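Local coordinates for pyridoxamine 5'-phosphate oxidase-related, FMN-binding protein (Paracoccus denitrificans, PDB 6VNA) that probably acts as a noncanonical heme oxygenase that degrades c-type heme, using the fold of the FMN-binding pyridoxamine 5'-phosphate oxidase family, at residues A23-S28 and A45-A50; V53-L58 and F128-I133. All coordinates share one frame; numbering follows the deposited sequence.

How the contacts relate
Both contacts lie in the buried body of one curled antiparallel sheet, with centres about 9 Å apart. Contact 1 joins strands 26-32 and 39-48 where they splay; contact 2 pairs strands 54-59 and 128-135 over a longer run. Strands 39-48 and 54-59 are neighbours, so the two contacts mesh: the backbone of Gln47 meets that of Leu55, Leu46 packs on Ala56, and Asp49 forms a salt bridge with Arg132. Contact 1 is small, with one direct backbone bond, a water and an arginine whose polar partners lie largely outside it. Contact 2 has five backbone bonds and much apolar and aromatic packing, reaching the surface at Arg129.

Contact 1 of 2, residues A23-S28 and A45-A50; sequences AARHAS and ALQTDA
Ala45 enters the contact beside His26, with which it forms an antiparallel non-hydrogen-bonded pair, their CA atoms 4.4 Å apart. The side chains diverge, yet ND1 of the His26 imidazole still lies 3.8 Å from Ala45 CA. A methyl suits position 45, where it packs against Trp112 of helix 108-115. Leu46 follows with the one direct backbone hydrogen bond: its N donates to Arg25 O over 3.0 Å, nearly straight at 164°, but from well above the carbonyl plane. The leucine CG is anti to the backbone N (chi1 180°), which sends CD2 to 3.7 Å from Ala27 CB; the short methyl of Ala27 lets this branch approach closely. Leu46 O cannot pair with Ala24 O, because both are acceptors. Gln47 runs extended, its CG 4.3 Å from Arg25 CD, so the aliphatic parts of two polar residues meet. Their polar ends find partners outside the two segments, Gln47 NE2 at Trp112 O and Arg25 NE at Arg115 O. The Arg25 guanidinium also folds back, NH1 donating to Ala24 O at 3.0 Å from above that carbonyl's plane. Beyond, a water donates to Ala24 O at 2.7 Å and accepts a weak bond from Thr48 N, a loose bridge between the segments. The N-to-C directions of strands 26-28 and 45-48 make an angle of 112°, far from the 180° of an ideal antiparallel pair, so the joint is the splayed, open end of a β-hairpin, within the split β-barrel characteristic of the pyridoxamine 5'-phosphate oxidase family.

Contact 2 of 2, residues V53-L58 and F128-I133; sequences VPLALL and FRFWRI
Trp131 O is held by two contacts: Ala56 N donates to it over 2.7 Å at 177°, in the carbonyl plane, and a weaker CA-H...O contact comes from Leu55, whose CA is 3.4 Å from the same Trp131 O. Ala56 O returns the bond to Trp131 N, and Leu58 and Arg129 likewise bond reciprocally, while Ile133 N donates to Pro54 O; proline, lacking an N-H, gives only its carbonyl. This regular antiparallel pairing joins two strands far apart in sequence, as in the split β-barrel of this family. Leu57, its CG anti to the backbone N, lays CD1 squarely over the Phe130 ring, 3.9 Å from the centroid and 7° off the normal. Trp112 of helix 108-115 also meets the Phe130 ring edge-to-face. On the face of Ala56 and Trp131, Leu58 CD1 covers the indole five-membered ring, 4.2 Å from its centroid, and the small Ala56 lets Ile133 CD1 come to 3.9 Å from its CB. Arg132 bends at chi3 (55°), bringing one guanidinium face over Val53, with Arg132 CZ 3.8 Å from Val53 CG1, while NH1 and NH2 reach outside the two segments to Asp49 and Asp51 in salt bridges. An alanine here would lose both the cover on Val53 and these outside ion pairs, and would probably loosen the turn after strand 39-48.

Contact 1 of 2, residues A23-S28 and A45-A50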
loop_
_atom_site.group_PDB
_atom_site.type_symbol
_atom_site.label_atom_id
_atom_site.label_comp_id
_atom_site.label_asym_id
_atom_site.label_seq_id
_atom_site.Cartn_x
_atom_site.Cartn_y
_atom_site.Cartn_z
ATOM N N ALA A 23 14.869 4.994 5.808
ATOM C CA ALA A 23 14.542 4.078 6.932
ATOM C C ALA A 23 13.701 2.875 6.473
ATOM O O ALA A 23 13.652 1.893 7.218
ATOM C CB ALA A 23 13.841 4.857 8.017
ATOM N N ALA A 24 13.079 2.938 5.289
ATOM C CA ALA A 24 12.104 1.947 4.761
ATOM C C ALA A 24 12.739 0.563 4.581
ATOM O O ALA A 24 13.751 0.456 3.900
ATOM C CB ALA A 24 11.535 2.449 3.455
ATOM N N ARG A 25 12.139 -0.471 5.165
ATOM C CA ARG A 25 12.484 -1.899 4.911
ATOM C C ARG A 25 11.286 -2.630 4.260
ATOM O O ARG A 25 11.506 -3.626 3.587
ATOM C CB ARG A 25 12.954 -2.535 6.229
ATOM C CG ARG A 25 14.195 -1.884 6.829
ATOM C CD ARG A 25 15.401 -1.964 5.897
ATOM N NE ARG A 25 16.641 -1.370 6.393
ATOM C CZ ARG A 25 16.994 -0.097 6.262
ATOM N NH1 ARG A 25 16.190 0.772 5.671
ATOM N NH2 ARG A 25 18.156 0.314 6.745
ATOM N N HIS A 26 10.058 -2.146 4.442
ATOM C CA HIS A 26 8.816 -2.743 3.899
ATOM C C HIS A 26 7.908 -1.631 3.414
ATOM O O HIS A 26 8.162 -0.482 3.795
ATOM C CB HIS A 26 8.098 -3.600 4.948
ATOM C CG HIS A 26 8.984 -4.640 5.530
ATOM N ND1 HIS A 26 9.330 -5.774 4.829
ATOM C CD2 HIS A 26 9.618 -4.711 6.727
ATOM C CE1 HIS A 26 10.146 -6.508 5.565
ATOM N NE2 HIS A 26 10.332 -5.881 6.741
ATOM N N ALA A 27 6.880 -1.985 2.630
ATOM C CA ALA A 27 5.862 -1.030 2.162
ATOM C C ALA A 27 4.561 -1.746 1.799
ATOM O O ALA A 27 4.562 -2.999 1.657
ATOM C CB ALA A 27 6.395 -0.282 0.969
ATOM N N SER A 28 3.504 -0.956 1.618
ATOM C CA SER A 28 2.283 -1.382 0.904
ATOM C C SER A 28 2.465 -1.038 -0.577
ATOM O O SER A 28 2.679 0.148 -0.876
ATOM C CB SER A 28 1.059 -0.727 1.474
ATOM O OG SER A 28 0.910 -1.046 2.830
ATOM N N ALA A 45 8.847 -6.257 0.689
ATOM C CA ALA A 45 10.190 -5.787 1.086
ATOM C C ALA A 45 10.544 -4.646 0.137
ATOM O O ALA A 45 10.352 -4.798 -1.078
ATOM C CB ALA A 45 11.196 -6.910 1.045
ATOM N N LEU A 46 10.899 -3.504 0.694
ATOM C CA LEU A 46 11.240 -2.292 -0.079
ATOM C C LEU A 46 12.339 -1.512 0.642
ATOM O O LEU A 46 12.168 -1.188 1.825
ATOM C CB LEU A 46 10.018 -1.391 -0.233
ATOM C CG LEU A 46 10.325 -0.120 -1.026
ATOM C CD1 LEU A 46 10.079 -0.350 -2.516
ATOM C CD2 LEU A 46 9.528 1.051 -0.510
ATOM N N GLN A 47 13.400 -1.203 -0.089
ATOM C CA GLN A 47 14.493 -0.291 0.312
ATOM C C GLN A 47 14.669 0.733 -0.813
ATOM O O GLN A 47 13.812 0.765 -1.704
ATOM C CB GLN A 47 15.742 -1.129 0.564
ATOM C CG GLN A 47 15.540 -2.198 1.623
ATOM C CD GLN A 47 16.813 -2.967 1.885
ATOM O OE1 GLN A 47 17.912 -2.508 1.587
ATOM N NE2 GLN A 47 16.672 -4.174 2.391
ATOM N N THR A 48 15.711 1.556 -0.747
ATOM C CA THR A 48 16.185 2.426 -1.855
ATOM C C THR A 48 17.435 1.783 -2.452
ATOM O O THR A 48 18.018 0.988 -1.745
ATOM C CB THR A 48 16.476 3.824 -1.309
ATOM O OG1 THR A 48 17.471 3.640 -0.299
ATOM C CG2 THR A 48 15.253 4.491 -0.729
ATOM N N ASP A 49 17.855 2.106 -3.681
ATOM C CA ASP A 49 19.271 1.838 -4.082
ATOM C C ASP A 49 20.046 3.163 -4.028
ATOM O O ASP A 49 19.484 4.156 -3.493
ATOM C CB ASP A 49 19.432 0.995 -5.364
ATOM C CG ASP A 49 18.675 1.417 -6.606
ATOM O OD1 ASP A 49 18.086 2.522 -6.598
ATOM O OD2 ASP A 49 18.692 0.625 -7.579
ATOM N N ALA A 50 21.302 3.137 -4.499
ATOM C CA ALA A 50 22.341 4.193 -4.392
ATOM C C ALA A 50 21.757 5.596 -4.604
ATOM O O ALA A 50 21.988 6.454 -3.727
ATOM C CB ALA A 50 23.438 3.902 -5.385
HETATM O O HOH W 1 15.403 2.075 2.514
#

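Contact 2 of 2, residues V53-L58 and F128-I133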
loop_
_atom_site.group_PDB
_atom_site.type_symbol
_atom_site.label_atom_id
_atom_site.label_comp_id
_atom_site.label_asym_id
_atom_site.label_seq_id
_atom_site.Cartn_x
_atom_site.Cartn_y
_atom_site.Cartn_z
ATOM N N VAL A 53 16.261 5.796 -5.057
ATOM C CA VAL A 53 15.026 5.435 -5.811
ATOM C C VAL A 53 14.468 4.175 -5.166
ATOM O O VAL A 53 15.216 3.219 -4.938
ATOM C CB VAL A 53 15.339 5.231 -7.308
ATOM C CG1 VAL A 53 14.188 4.585 -8.071
ATOM C CG2 VAL A 53 15.747 6.546 -7.957
ATOM N N PRO A 54 13.157 4.149 -4.832
ATOM C CA PRO A 54 12.540 2.969 -4.233
ATOM C C PRO A 54 12.875 1.698 -5.017
ATOM O O PRO A 54 12.892 1.722 -6.226
ATOM C CB PRO A 54 11.037 3.236 -4.318
ATOM C CG PRO A 54 10.939 4.748 -4.352
ATOM C CD PRO A 54 12.206 5.238 -5.042
ATOM N N LEU A 55 13.182 0.625 -4.309
ATOM C CA LEU A 55 13.628 -0.651 -4.908
ATOM C C LEU A 55 12.877 -1.760 -4.193
ATOM O O LEU A 55 13.041 -1.858 -2.984
ATOM C CB LEU A 55 15.137 -0.788 -4.700
ATOM C CG LEU A 55 15.782 -2.075 -5.206
ATOM C CD1 LEU A 55 15.755 -2.136 -6.728
ATOM C CD2 LEU A 55 17.213 -2.183 -4.685
ATOM N N ALA A 56 12.074 -2.523 -4.926
ATOM C CA ALA A 56 11.180 -3.565 -4.386
ATOM C C ALA A 56 11.835 -4.910 -4.680
ATOM O O ALA A 56 12.590 -4.992 -5.655
ATOM C CB ALA A 56 9.812 -3.416 -5.015
ATOM N N LEU A 57 11.607 -5.910 -3.841
ATOM C CA LEU A 57 12.043 -7.304 -4.101
ATOM C C LEU A 57 10.778 -8.178 -4.107
ATOM O O LEU A 57 10.169 -8.363 -3.028
ATOM C CB LEU A 57 13.051 -7.699 -3.019
ATOM C CG LEU A 57 13.624 -9.115 -3.093
ATOM C CD1 LEU A 57 14.326 -9.366 -4.409
ATOM C CD2 LEU A 57 14.591 -9.368 -1.945
ATOM N N LEU A 58 10.364 -8.652 -5.286
ATOM C CA LEU A 58 9.094 -9.404 -5.472
ATOM C C LEU A 58 9.409 -10.825 -5.924
ATOM O O LEU A 58 10.394 -11.000 -6.647
ATOM C CB LEU A 58 8.227 -8.686 -6.509
ATOM C CG LEU A 58 7.962 -7.203 -6.254
ATOM C CD1 LEU A 58 6.995 -6.643 -7.270
ATOM C CD2 LEU A 58 7.423 -6.960 -4.862
ATOM N N PHE A 128 13.071 -14.723 -7.202
ATOM C CA PHE A 128 12.866 -13.368 -6.627
ATOM C C PHE A 128 13.635 -12.327 -7.433
ATOM O O PHE A 128 14.764 -12.605 -7.853
ATOM C CB PHE A 128 13.243 -13.348 -5.147
ATOM C CG PHE A 128 12.099 -13.718 -4.234
ATOM C CD1 PHE A 128 11.852 -15.042 -3.923
ATOM C CD2 PHE A 128 11.252 -12.740 -3.728
ATOM C CE1 PHE A 128 10.788 -15.381 -3.103
ATOM C CE2 PHE A 128 10.191 -13.081 -2.908
ATOM C CZ PHE A 128 9.952 -14.403 -2.610
ATOM N N ARG A 129 13.028 -11.152 -7.618
ATOM C CA ARG A 129 13.496 -10.134 -8.584
ATOM C C ARG A 129 13.387 -8.720 -8.018
ATOM O O ARG A 129 12.353 -8.388 -7.390
ATOM C CB ARG A 129 12.619 -10.146 -9.833
ATOM C CG ARG A 129 12.859 -11.302 -10.785
ATOM C CD ARG A 129 11.963 -11.057 -11.985
ATOM N NE ARG A 129 12.494 -10.082 -12.933
ATOM C CZ ARG A 129 11.858 -9.652 -14.021
ATOM N NH1 ARG A 129 10.644 -10.091 -14.327
ATOM N NH2 ARG A 129 12.452 -8.776 -14.809
ATOM N N PHE A 130 14.358 -7.887 -8.383
ATOM C CA PHE A 130 14.399 -6.451 -8.036
ATOM C C PHE A 130 13.646 -5.659 -9.099
ATOM O O PHE A 130 13.885 -5.907 -10.293
ATOM C CB PHE A 130 15.843 -5.962 -7.899
ATOM C CG PHE A 130 16.550 -6.485 -6.679
ATOM C CD1 PHE A 130 16.337 -5.907 -5.434
ATOM C CD2 PHE A 130 17.411 -7.564 -6.771
ATOM C CE1 PHE A 130 16.996 -6.383 -4.311
ATOM C CE2 PHE A 130 18.066 -8.040 -5.646
ATOM C CZ PHE A 130 17.856 -7.449 -4.418
ATOM N N TRP A 131 12.798 -4.732 -8.640
ATOM C CA TRP A 131 12.096 -3.678 -9.423
ATOM C C TRP A 131 12.414 -2.290 -8.847
ATOM O O TRP A 131 12.163 -2.095 -7.638
ATOM C CB TRP A 131 10.587 -3.894 -9.347
ATOM C CG TRP A 131 10.084 -5.152 -9.976
ATOM C CD1 TRP A 131 10.112 -6.423 -9.481
ATOM C CD2 TRP A 131 9.380 -5.221 -11.222
ATOM N NE1 TRP A 131 9.503 -7.287 -10.357
ATOM C CE2 TRP A 131 9.046 -6.578 -11.433
ATOM C CE3 TRP A 131 9.026 -4.263 -12.178
ATOM C CZ2 TRP A 131 8.363 -6.999 -12.568
ATOM C CZ3 TRP A 131 8.356 -4.683 -13.306
ATOM C CH2 TRP A 131 8.025 -6.029 -13.488
ATOM N N ARG A 132 12.874 -1.351 -9.678
ATOM C CA ARG A 132 12.939 0.087 -9.329
ATOM C C ARG A 132 11.550 0.678 -9.539
ATOM O O ARG A 132 10.967 0.432 -10.595
ATOM C CB ARG A 132 13.953 0.834 -10.199
ATOM C CG ARG A 132 15.399 0.479 -9.894
ATOM C CD ARG A 132 16.342 0.996 -10.965
ATOM N NE ARG A 132 16.204 2.427 -11.193
ATOM C CZ ARG A 132 16.869 3.377 -10.544
ATOM N NH1 ARG A 132 17.725 3.070 -9.582
ATOM N NH2 ARG A 132 16.658 4.643 -10.847
ATOM N N ILE A 133 11.033 1.424 -8.570
ATOM C CA ILE A 133 9.732 2.130 -8.726
ATOM C C ILE A 133 10.061 3.609 -8.821
ATOM O O ILE A 133 10.288 4.234 -7.769
ATOM C CB ILE A 133 8.748 1.757 -7.602
ATOM C CG1 ILE A 133 8.479 0.253 -7.628
ATOM C CG2 ILE A 133 7.452 2.539 -7.733
ATOM C CD1 ILE A 133 7.909 -0.286 -6.371
#